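Local coordinates for protein alpha-rhamnosidase (Dictyoglomus thermophilum, PDB 6I60) that probably hydrolyses terminal non-reducing alpha-L-rhamnose residues from alpha-L-rhamnosides, as an alpha-L-rhamnosidase, at residues 571-579 against 838-846; 885-896 against 928-939. All coordinates share one frame; numbering follows the deposited sequence.

Contact 1 of 2, residues 571-579 against 838-846; sequences YLYQYYGDK and RVGEPGWNK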
loop_
_atom_site.group_PDB
_atom_site.type_symbol
_atom_site.label_atom_id
_atom_site.label_comp_id
_atom_site.label_asym_id
_atom_site.label_seq_id
_atom_site.Cartn_x
_atom_site.Cartn_y
_atom_site.Cartn_z
ATOM N N TYR A 571 5.098 -3.131 -11.846
ATOM C CA TYR A 571 5.948 -2.811 -10.704
ATOM C C TYR A 571 6.217 -4.048 -9.858
ATOM O O TYR A 571 7.334 -4.235 -9.358
ATOM C CB TYR A 571 5.301 -1.713 -9.859
ATOM C CG TYR A 571 5.547 -0.309 -10.369
ATOM C CD1 TYR A 571 6.644 -0.023 -11.173
ATOM C CD2 TYR A 571 4.683 0.729 -10.045
ATOM C CE1 TYR A 571 6.872 1.257 -11.640
ATOM C CE2 TYR A 571 4.903 2.012 -10.509
ATOM C CZ TYR A 571 5.998 2.269 -11.305
ATOM O OH TYR A 571 6.222 3.545 -11.768
ATOM N N LEU A 572 5.208 -4.907 -9.692
ATOM C CA LEU A 572 5.382 -6.117 -8.897
ATOM C C LEU A 572 6.391 -7.067 -9.530
ATOM O O LEU A 572 7.067 -7.816 -8.814
ATOM C CB LEU A 572 4.037 -6.818 -8.712
ATOM C CG LEU A 572 3.011 -6.059 -7.871
ATOM C CD1 LEU A 572 1.789 -6.924 -7.607
ATOM C CD2 LEU A 572 3.636 -5.591 -6.565
ATOM N N TYR A 573 6.510 -7.054 -10.858
ATOM C CA TYR A 573 7.524 -7.865 -11.518
ATOM C C TYR A 573 8.879 -7.170 -11.539
ATOM O O TYR A 573 9.916 -7.840 -11.493
ATOM C CB TYR A 573 7.081 -8.208 -12.943
ATOM C CG TYR A 573 8.170 -8.844 -13.776
ATOM C CD1 TYR A 573 8.593 -10.143 -13.525
ATOM C CD2 TYR A 573 8.782 -8.145 -14.807
ATOM C CE1 TYR A 573 9.594 -10.729 -14.279
ATOM C CE2 TYR A 573 9.782 -8.724 -15.568
ATOM C CZ TYR A 573 10.184 -10.017 -15.298
ATOM O OH TYR A 573 11.179 -10.601 -16.046
ATOM N N GLN A 574 8.892 -5.836 -11.593
ATOM C CA GLN A 574 10.154 -5.109 -11.691
ATOM C C GLN A 574 10.915 -5.131 -10.370
ATOM O O GLN A 574 12.131 -5.355 -10.353
ATOM C CB GLN A 574 9.893 -3.670 -12.138
ATOM C CG GLN A 574 11.118 -2.764 -12.109
ATOM C CD GLN A 574 10.784 -1.308 -12.408
ATOM O OE1 GLN A 574 9.729 -0.806 -12.017
ATOM N NE2 GLN A 574 11.687 -0.623 -13.104
ATOM N N TYR A 575 10.219 -4.910 -9.256
ATOM C CA TYR A 575 10.867 -4.769 -7.959
ATOM C C TYR A 575 10.811 -6.031 -7.108
ATOM O O TYR A 575 11.476 -6.084 -6.068
ATOM C CB TYR A 575 10.242 -3.602 -7.185
ATOM C CG TYR A 575 10.697 -2.245 -7.676
ATOM C CD1 TYR A 575 11.973 -1.775 -7.392
ATOM C CD2 TYR A 575 9.854 -1.439 -8.429
ATOM C CE1 TYR A 575 12.395 -0.536 -7.841
ATOM C CE2 TYR A 575 10.267 -0.199 -8.883
ATOM C CZ TYR A 575 11.539 0.246 -8.586
ATOM O OH TYR A 575 11.954 1.477 -9.035
ATOM N N TYR A 576 10.046 -7.042 -7.515
ATOM C CA TYR A 576 9.972 -8.290 -6.770
ATOM C C TYR A 576 10.244 -9.531 -7.607
ATOM O O TYR A 576 10.447 -10.604 -7.028
ATOM C CB TYR A 576 8.594 -8.443 -6.109
ATOM C CG TYR A 576 8.264 -7.372 -5.095
ATOM C CD1 TYR A 576 7.501 -6.268 -5.449
ATOM C CD2 TYR A 576 8.706 -7.469 -3.782
ATOM C CE1 TYR A 576 7.191 -5.285 -4.524
ATOM C CE2 TYR A 576 8.401 -6.492 -2.849
ATOM C CZ TYR A 576 7.642 -5.402 -3.226
ATOM O OH TYR A 576 7.337 -4.424 -2.307
ATOM N N GLY A 577 10.256 -9.428 -8.932
ATOM C CA GLY A 577 10.472 -10.595 -9.770
ATOM C C GLY A 577 9.346 -11.605 -9.722
ATOM O O GLY A 577 9.604 -12.815 -9.706
ATOM N N ASP A 578 8.102 -11.138 -9.694
ATOM C CA ASP A 578 6.922 -11.997 -9.638
ATOM C C ASP A 578 6.268 -11.978 -11.017
ATOM O O ASP A 578 5.347 -11.201 -11.273
ATOM C CB ASP A 578 5.954 -11.531 -8.551
ATOM C CG ASP A 578 4.780 -12.473 -8.375
ATOM O OD1 ASP A 578 4.862 -13.619 -8.864
ATOM O OD2 ASP A 578 3.778 -12.070 -7.747
ATOM N N LYS A 579 6.756 -12.843 -11.910
ATOM C CA LYS A 579 6.164 -12.962 -13.235
ATOM C C LYS A 579 4.800 -13.637 -13.207
ATOM O O LYS A 579 4.064 -13.549 -14.195
ATOM C CB LYS A 579 7.103 -13.734 -14.166
ATOM C CG LYS A 579 7.457 -15.131 -13.679
ATOM C CD LYS A 579 8.536 -15.765 -14.547
ATOM C CE LYS A 579 7.942 -16.749 -15.544
ATOM N NZ LYS A 579 8.821 -16.938 -16.734
ATOM N N ARG A 838 18.957 1.748 -8.099
ATOM C CA ARG A 838 17.824 1.475 -8.970
ATOM C C ARG A 838 17.881 0.030 -9.442
ATOM O O ARG A 838 18.919 -0.631 -9.368
ATOM C CB ARG A 838 17.794 2.410 -10.189
ATOM C CG ARG A 838 18.600 3.684 -10.031
ATOM C CD ARG A 838 18.359 4.634 -11.190
ATOM N NE ARG A 838 18.621 4.004 -12.479
ATOM C CZ ARG A 838 19.653 4.303 -13.262
ATOM N NH1 ARG A 838 20.530 5.226 -12.887
ATOM N NH2 ARG A 838 19.811 3.679 -14.421
ATOM N N VAL A 839 16.748 -0.450 -9.942
ATOM C CA VAL A 839 16.652 -1.821 -10.427
ATOM C C VAL A 839 17.249 -1.897 -11.827
ATOM O O VAL A 839 16.860 -1.141 -12.725
ATOM C CB VAL A 839 15.192 -2.304 -10.406
ATOM C CG1 VAL A 839 14.270 -1.269 -11.038
ATOM C CG2 VAL A 839 15.064 -3.636 -11.112
ATOM N N GLY A 840 18.211 -2.798 -12.009
ATOM C CA GLY A 840 18.828 -2.997 -13.305
ATOM C C GLY A 840 18.158 -4.108 -14.083
ATOM O O GLY A 840 17.987 -4.016 -15.303
ATOM N N GLU A 841 17.777 -5.170 -13.382
ATOM C CA GLU A 841 17.015 -6.271 -13.946
ATOM C C GLU A 841 15.928 -6.657 -12.956
ATOM O O GLU A 841 16.124 -6.533 -11.741
ATOM C CB GLU A 841 17.906 -7.485 -14.257
ATOM C CG GLU A 841 19.028 -7.196 -15.246
ATOM C CD GLU A 841 18.587 -7.292 -16.697
ATOM O OE1 GLU A 841 17.402 -7.020 -16.990
ATOM O OE2 GLU A 841 19.432 -7.639 -17.551
ATOM N N PRO A 842 14.773 -7.120 -13.444
ATOM C CA PRO A 842 13.633 -7.364 -12.550
ATOM C C PRO A 842 13.989 -8.292 -11.395
ATOM O O PRO A 842 14.865 -9.153 -11.504
ATOM C CB PRO A 842 12.589 -7.997 -13.477
ATOM C CG PRO A 842 12.935 -7.481 -14.829
ATOM C CD PRO A 842 14.431 -7.360 -14.856
ATOM N N GLY A 843 13.299 -8.096 -10.274
ATOM C CA GLY A 843 13.605 -8.849 -9.075
ATOM C C GLY A 843 14.919 -8.485 -8.428
ATOM O O GLY A 843 15.430 -9.257 -7.614
ATOM N N TRP A 844 15.479 -7.320 -8.766
ATOM C CA TRP A 844 16.794 -6.893 -8.287
ATOM C C TRP A 844 17.881 -7.898 -8.658
ATOM O O TRP A 844 18.873 -8.048 -7.941
ATOM C CB TRP A 844 16.790 -6.642 -6.774
ATOM C CG TRP A 844 15.880 -5.531 -6.340
ATOM C CD1 TRP A 844 14.615 -5.653 -5.840
ATOM C CD2 TRP A 844 16.168 -4.126 -6.361
ATOM N NE1 TRP A 844 14.097 -4.413 -5.551
ATOM C CE2 TRP A 844 15.030 -3.458 -5.862
ATOM C CE3 TRP A 844 17.275 -3.369 -6.755
ATOM C CZ2 TRP A 844 14.970 -2.071 -5.746
ATOM C CZ3 TRP A 844 17.212 -1.990 -6.641
ATOM C CH2 TRP A 844 16.068 -1.356 -6.140
ATOM N N ASN A 845 17.699 -8.599 -9.781
ATOM C CA ASN A 845 18.730 -9.521 -10.249
ATOM C C ASN A 845 20.020 -8.783 -10.574
ATOM O O ASN A 845 21.115 -9.325 -10.383
ATOM C CB ASN A 845 18.231 -10.296 -11.468
ATOM C CG ASN A 845 17.718 -11.680 -11.109
ATOM O OD1 ASN A 845 18.488 -12.634 -11.008
ATOM N ND2 ASN A 845 16.408 -11.793 -10.913
ATOM N N LYS A 846 19.910 -7.549 -11.061
ATOM C CA LYS A 846 21.047 -6.656 -11.232
ATOM C C LYS A 846 20.700 -5.326 -10.586
ATOM O O LYS A 846 19.589 -4.816 -10.764
ATOM C CB LYS A 846 21.395 -6.464 -12.711
ATOM C CG LYS A 846 22.499 -5.451 -12.968
ATOM C CD LYS A 846 23.127 -5.654 -14.338
ATOM C CE LYS A 846 24.646 -5.694 -14.255
ATOM N NZ LYS A 846 25.255 -6.165 -15.531
#
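Pro842 lies over one face of the Tyr573 ring. Its CB sits 3.9 Å from the centroid of the Tyr573 ring in a CH-pi contact. The Tyr573 side chain swings out to meet it because CG is anti to the backbone N (chi1 170°). The Tyr575 ring carries Gln574 CG above one face, near the rim. At its edge is Trp844, with CZ2 3.4 Å from Tyr575 CD1. The two ring planes are inclined at 51°. On the indole, Val839 CB covers part of one face, and Tyr575 O lies at the edge near NE1. Here the C-terminal end of helix 564-576, in the (alpha/alpha)6 barrel of the glycosidase domain, meets the turn after strand 837-841 in the C-terminal beta domain. Gly577, just past the helix, has left helical angles with positive phi, and Gly843 also has positive phi. The CA atoms of Gly577 and Gly843 approach to 3.7 Å, with no side chain to place between the backbones. Gly843 N donates to Gln574 O at 3.0 Å, from above the carbonyl plane. Val839 CG1 rests against Gln574 NE2 at 3.4 Å. The Tyr575 hydroxyl is bonded to Glu515. Within the turn, Asn845 ND2 donates to Pro842 O, in the carbonyl plane.

Contact 2 of 2, residues 885-896 against 928-939; sequences RISVPVNSEGEV and IVIRVGSGSYNF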
loop_
_atom_site.group_PDB
_atom_site.type_symbol
_atom_site.label_atom_id
_atom_site.label_comp_id
_atom_site.label_asym_id
_atom_site.label_seq_id
_atom_site.Cartn_x
_atom_site.Cartn_y
_atom_site.Cartn_z
ATOM N N ARG A 885 30.146 3.059 -0.515
ATOM C CA ARG A 885 30.049 1.729 0.076
ATOM C C ARG A 885 28.723 1.109 -0.331
ATOM O O ARG A 885 27.660 1.666 -0.039
ATOM C CB ARG A 885 30.166 1.783 1.601
ATOM C CG ARG A 885 30.182 0.414 2.259
ATOM C CD ARG A 885 29.943 0.509 3.754
ATOM N NE ARG A 885 30.346 -0.711 4.448
ATOM C CZ ARG A 885 29.514 -1.692 4.784
ATOM N NH1 ARG A 885 28.224 -1.599 4.489
ATOM N NH2 ARG A 885 29.973 -2.764 5.415
ATOM N N ILE A 886 28.785 -0.042 -0.999
ATOM C CA ILE A 886 27.591 -0.723 -1.478
ATOM C C ILE A 886 27.518 -2.107 -0.846
ATOM O O ILE A 886 28.505 -2.644 -0.337
ATOM C CB ILE A 886 27.553 -0.831 -3.017
ATOM C CG1 ILE A 886 28.638 -1.790 -3.510
ATOM C CG2 ILE A 886 27.712 0.543 -3.652
ATOM C CD1 ILE A 886 28.390 -2.325 -4.906
ATOM N N SER A 887 26.317 -2.680 -0.883
ATOM C CA SER A 887 26.078 -4.027 -0.377
ATOM C C SER A 887 25.151 -4.746 -1.343
ATOM O O SER A 887 24.053 -4.261 -1.631
ATOM C CB SER A 887 25.476 -3.990 1.029
ATOM O OG SER A 887 26.485 -3.781 2.002
ATOM N N VAL A 888 25.597 -5.893 -1.847
ATOM C CA VAL A 888 24.839 -6.697 -2.794
ATOM C C VAL A 888 24.551 -8.045 -2.133
ATOM O O VAL A 888 25.486 -8.702 -1.680
ATOM C CB VAL A 888 25.581 -6.905 -4.124
ATOM C CG1 VAL A 888 24.664 -7.548 -5.155
ATOM C CG2 VAL A 888 26.132 -5.580 -4.634
ATOM N N PRO A 889 23.299 -8.483 -2.065
ATOM C CA PRO A 889 23.002 -9.795 -1.483
ATOM C C PRO A 889 23.332 -10.914 -2.462
ATOM O O PRO A 889 23.635 -10.691 -3.635
ATOM C CB PRO A 889 21.498 -9.717 -1.207
ATOM C CG PRO A 889 20.983 -8.804 -2.271
ATOM C CD PRO A 889 22.088 -7.813 -2.578
ATOM N N VAL A 890 23.266 -12.143 -1.949
ATOM C CA VAL A 890 23.562 -13.313 -2.767
ATOM C C VAL A 890 22.458 -13.512 -3.811
ATOM O O VAL A 890 21.284 -13.189 -3.577
ATOM C CB VAL A 890 23.731 -14.562 -1.882
ATOM C CG1 VAL A 890 24.441 -15.667 -2.634
ATOM C CG2 VAL A 890 24.512 -14.226 -0.615
ATOM N N ASN A 891 22.846 -14.048 -4.975
ATOM C CA ASN A 891 21.969 -14.202 -6.146
ATOM C C ASN A 891 21.618 -12.846 -6.757
ATOM O O ASN A 891 20.506 -12.635 -7.242
ATOM C CB ASN A 891 20.696 -14.991 -5.819
ATOM C CG ASN A 891 20.154 -15.737 -7.018
ATOM O OD1 ASN A 891 20.864 -16.531 -7.638
ATOM N ND2 ASN A 891 18.894 -15.489 -7.355
ATOM N N SER A 892 22.578 -11.926 -6.751
ATOM C CA SER A 892 22.398 -10.616 -7.359
ATOM C C SER A 892 23.760 -10.077 -7.767
ATOM O O SER A 892 24.793 -10.465 -7.213
ATOM C CB SER A 892 21.697 -9.642 -6.407
ATOM O OG SER A 892 21.893 -8.304 -6.822
ATOM N N GLU A 893 23.754 -9.181 -8.749
ATOM C CA GLU A 893 24.973 -8.560 -9.241
ATOM C C GLU A 893 24.835 -7.045 -9.186
ATOM O O GLU A 893 23.736 -6.498 -9.316
ATOM C CB GLU A 893 25.305 -9.013 -10.673
ATOM C CG GLU A 893 24.394 -8.439 -11.746
ATOM C CD GLU A 893 24.610 -9.090 -13.100
ATOM O OE1 GLU A 893 23.871 -10.044 -13.429
ATOM O OE2 GLU A 893 25.519 -8.648 -13.836
ATOM N N GLY A 894 25.964 -6.373 -8.986
ATOM C CA GLY A 894 26.001 -4.930 -8.847
ATOM C C GLY A 894 26.720 -4.281 -10.012
ATOM O O GLY A 894 27.683 -4.831 -10.550
ATOM N N GLU A 895 26.245 -3.099 -10.400
ATOM C CA GLU A 895 26.839 -2.308 -11.478
ATOM C C GLU A 895 27.079 -0.905 -10.923
ATOM O O GLU A 895 26.180 -0.060 -10.937
ATOM C CB GLU A 895 25.936 -2.293 -12.708
ATOM C CG GLU A 895 26.519 -1.548 -13.898
ATOM C CD GLU A 895 25.695 -1.732 -15.160
ATOM O OE1 GLU A 895 25.564 -2.884 -15.624
ATOM O OE2 GLU A 895 25.180 -0.722 -15.687
ATOM N N VAL A 896 28.289 -0.663 -10.433
ATOM C CA VAL A 896 28.630 0.620 -9.831
ATOM C C VAL A 896 28.910 1.639 -10.926
ATOM O O VAL A 896 29.580 1.341 -11.922
ATOM C CB VAL A 896 29.837 0.466 -8.889
ATOM C CG1 VAL A 896 29.946 1.671 -7.970
ATOM C CG2 VAL A 896 29.714 -0.815 -8.085
ATOM N N ILE A 928 32.629 5.825 -14.184
ATOM C CA ILE A 928 33.544 4.689 -14.169
ATOM C C ILE A 928 32.732 3.470 -13.755
ATOM O O ILE A 928 32.135 3.453 -12.670
ATOM C CB ILE A 928 34.735 4.913 -13.223
ATOM C CG1 ILE A 928 35.793 5.789 -13.899
ATOM C CG2 ILE A 928 35.343 3.585 -12.794
ATOM C CD1 ILE A 928 36.688 5.038 -14.869
ATOM N N VAL A 929 32.701 2.460 -14.616
ATOM C CA VAL A 929 31.826 1.307 -14.433
ATOM C C VAL A 929 32.591 0.194 -13.733
ATOM O O VAL A 929 33.675 -0.206 -14.173
ATOM C CB VAL A 929 31.266 0.826 -15.781
ATOM C CG1 VAL A 929 30.333 -0.355 -15.572
ATOM C CG2 VAL A 929 30.547 1.964 -16.489
ATOM N N ILE A 930 32.022 -0.309 -12.639
ATOM C CA ILE A 930 32.569 -1.435 -11.893
ATOM C C ILE A 930 31.465 -2.470 -11.734
ATOM O O ILE A 930 30.344 -2.133 -11.339
ATOM C CB ILE A 930 33.111 -1.006 -10.516
ATOM C CG1 ILE A 930 34.159 0.099 -10.670
ATOM C CG2 ILE A 930 33.701 -2.196 -9.778
ATOM C CD1 ILE A 930 34.383 0.907 -9.409
ATOM N N ARG A 931 31.779 -3.723 -12.051
ATOM C CA ARG A 931 30.831 -4.826 -11.955
ATOM C C ARG A 931 31.274 -5.752 -10.832
ATOM O O ARG A 931 32.398 -6.264 -10.854
ATOM C CB ARG A 931 30.739 -5.586 -13.279
ATOM C CG ARG A 931 29.922 -4.869 -14.337
ATOM C CD ARG A 931 30.214 -5.407 -15.726
ATOM N NE ARG A 931 30.199 -4.351 -16.735
ATOM C CZ ARG A 931 29.094 -3.789 -17.215
ATOM N NH1 ARG A 931 27.902 -4.181 -16.781
ATOM N NH2 ARG A 931 29.180 -2.835 -18.132
ATOM N N VAL A 932 30.394 -5.959 -9.852
ATOM C CA VAL A 932 30.682 -6.790 -8.692
ATOM C C VAL A 932 29.542 -7.782 -8.498
ATOM O O VAL A 932 28.478 -7.674 -9.110
ATOM C CB VAL A 932 30.898 -5.958 -7.408
ATOM C CG1 VAL A 932 31.999 -4.925 -7.613
ATOM C CG2 VAL A 932 29.598 -5.288 -6.974
ATOM N N GLY A 933 29.784 -8.763 -7.630
ATOM C CA GLY A 933 28.758 -9.713 -7.249
ATOM C C GLY A 933 28.255 -9.465 -5.843
ATOM O O GLY A 933 28.206 -8.317 -5.394
ATOM N N SER A 934 27.888 -10.529 -5.134
ATOM C CA SER A 934 27.381 -10.382 -3.777
ATOM C C SER A 934 28.500 -9.986 -2.818
ATOM O O SER A 934 29.663 -10.360 -2.995
ATOM C CB SER A 934 26.722 -11.682 -3.309
ATOM O OG SER A 934 27.670 -12.721 -3.135
ATOM N N GLY A 935 28.138 -9.211 -1.801
ATOM C CA GLY A 935 29.057 -8.781 -0.767
ATOM C C GLY A 935 29.045 -7.278 -0.588
ATOM O O GLY A 935 28.303 -6.548 -1.242
ATOM N N SER A 936 29.896 -6.819 0.326
ATOM C CA SER A 936 30.054 -5.403 0.625
ATOM C C SER A 936 31.381 -4.903 0.071
ATOM O O SER A 936 32.410 -5.573 0.197
ATOM C CB SER A 936 29.988 -5.148 2.134
ATOM O OG SER A 936 28.899 -5.839 2.718
ATOM N N TYR A 937 31.354 -3.719 -0.539
ATOM C CA TYR A 937 32.536 -3.151 -1.171
ATOM C C TYR A 937 32.640 -1.672 -0.832
ATOM O O TYR A 937 31.630 -0.984 -0.656
ATOM C CB TYR A 937 32.504 -3.330 -2.695
ATOM C CG TYR A 937 32.306 -4.758 -3.151
ATOM C CD1 TYR A 937 31.033 -5.271 -3.357
ATOM C CD2 TYR A 937 33.392 -5.591 -3.381
ATOM C CE1 TYR A 937 30.846 -6.572 -3.774
ATOM C CE2 TYR A 937 33.215 -6.894 -3.799
ATOM C CZ TYR A 937 31.940 -7.379 -3.995
ATOM O OH TYR A 937 31.755 -8.676 -4.412
ATOM N N ASN A 938 33.881 -1.191 -0.749
ATOM C CA ASN A 938 34.182 0.212 -0.488
ATOM C C ASN A 938 35.045 0.740 -1.625
ATOM O O ASN A 938 36.130 0.210 -1.884
ATOM C CB ASN A 938 34.898 0.383 0.853
ATOM C CG ASN A 938 34.038 -0.031 2.031
ATOM O OD1 ASN A 938 33.809 -1.218 2.257
ATOM N ND2 ASN A 938 33.557 0.949 2.787
ATOM N N PHE A 939 34.563 1.781 -2.299
ATOM C CA PHE A 939 35.266 2.392 -3.417
ATOM C C PHE A 939 35.685 3.810 -3.054
ATOM O O PHE A 939 34.949 4.532 -2.375
ATOM C CB PHE A 939 34.390 2.397 -4.673
ATOM C CG PHE A 939 33.942 1.028 -5.100
ATOM C CD1 PHE A 939 32.672 0.571 -4.786
ATOM C CD2 PHE A 939 34.793 0.194 -5.806
ATOM C CE1 PHE A 939 32.256 -0.692 -5.172
ATOM C CE2 PHE A 939 34.384 -1.070 -6.196
ATOM C CZ PHE A 939 33.114 -1.513 -5.879
#
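Ile886 and Tyr937 form one of the backbone pairs that join two strand-turn-strand segments in the C-terminal beta domain. The arrangement is a beta sandwich. Strand 885-888 runs antiparallel to strand 935-939 in one sheet, and strand 893-896 runs antiparallel to strand 928-932 in the other. Each segment thus passes from one sheet to the other.

Backbone hydrogen bonds come in reciprocal pairs. Ile886 pairs with Tyr937, Val888 with Gly935, Gly894 with Val932 and Val896 with Ile930. The bond from Val896 N to Ile930 O is 2.7 Å long and lies nearly along the C=O axis. Gly935 has positive phi, and at its backbone angles a CB would press on the carbonyl O of Ser934.

Apolar side chains fill the space between the sheets. Ile886 CD1 and Val932 CG2 meet tip to tip at 3.8 Å. Ile886 CG1 reaches the edges of both the Tyr937 and Phe939 rings. Val932 CB lies over one face of Tyr937. Val896 CG2 comes obliquely to Phe939 CE1 at 3.9 Å.

Arg885, Ser887, Ser936, Asn938, Glu895 and Arg931 point to the outer faces. Arg885 runs beside Asn938, with Arg885 CG 3.5 Å from Asn938 ND2. Its CG is anti to the backbone N (chi1 -175°), and the extended chain carries one guanidinium face over Ser936 CB. With an alanine here, the Asn938 amide is likely to lose its aliphatic neighbour and turn more freely. Ser887 OG and Ser936 OG share a hydrogen bond at 3.3 Å. In the turn, Ser934 OG bonds to Glu64 N. Arg931 NH2 is held by Glu922, and Val929 CG1 covers one guanidinium face. Across the strands, Glu895 OE1 forms a salt bridge with Arg931 NH1 at 2.9 Å, with the carboxylate and guanidinium planes turned 74° apart.

After the N-terminal beta domains and the first helices of the glycosidase domain, the chain reaches helix 564-576. Contact 1 closes a loop of 258 residues, nearly half of them helical, when 838-846 returns to the end of that helix. It ties the glycosidase domain to the C-terminal beta domain. Contact 2 follows, closing a shorter loop of 31 residues between 885-896 and 928-939. It joins strands 882-888 and 935-941 in one sheet and strands 893-899 and 927-932 in the other. The second sheet also holds strands 837-841 and 846-849, reached by contact 1. The loops follow in series and neither nest nor cross. The contacts touch directly: Lys846 NZ forms a salt bridge with Glu893 OE2 at 3.0 Å.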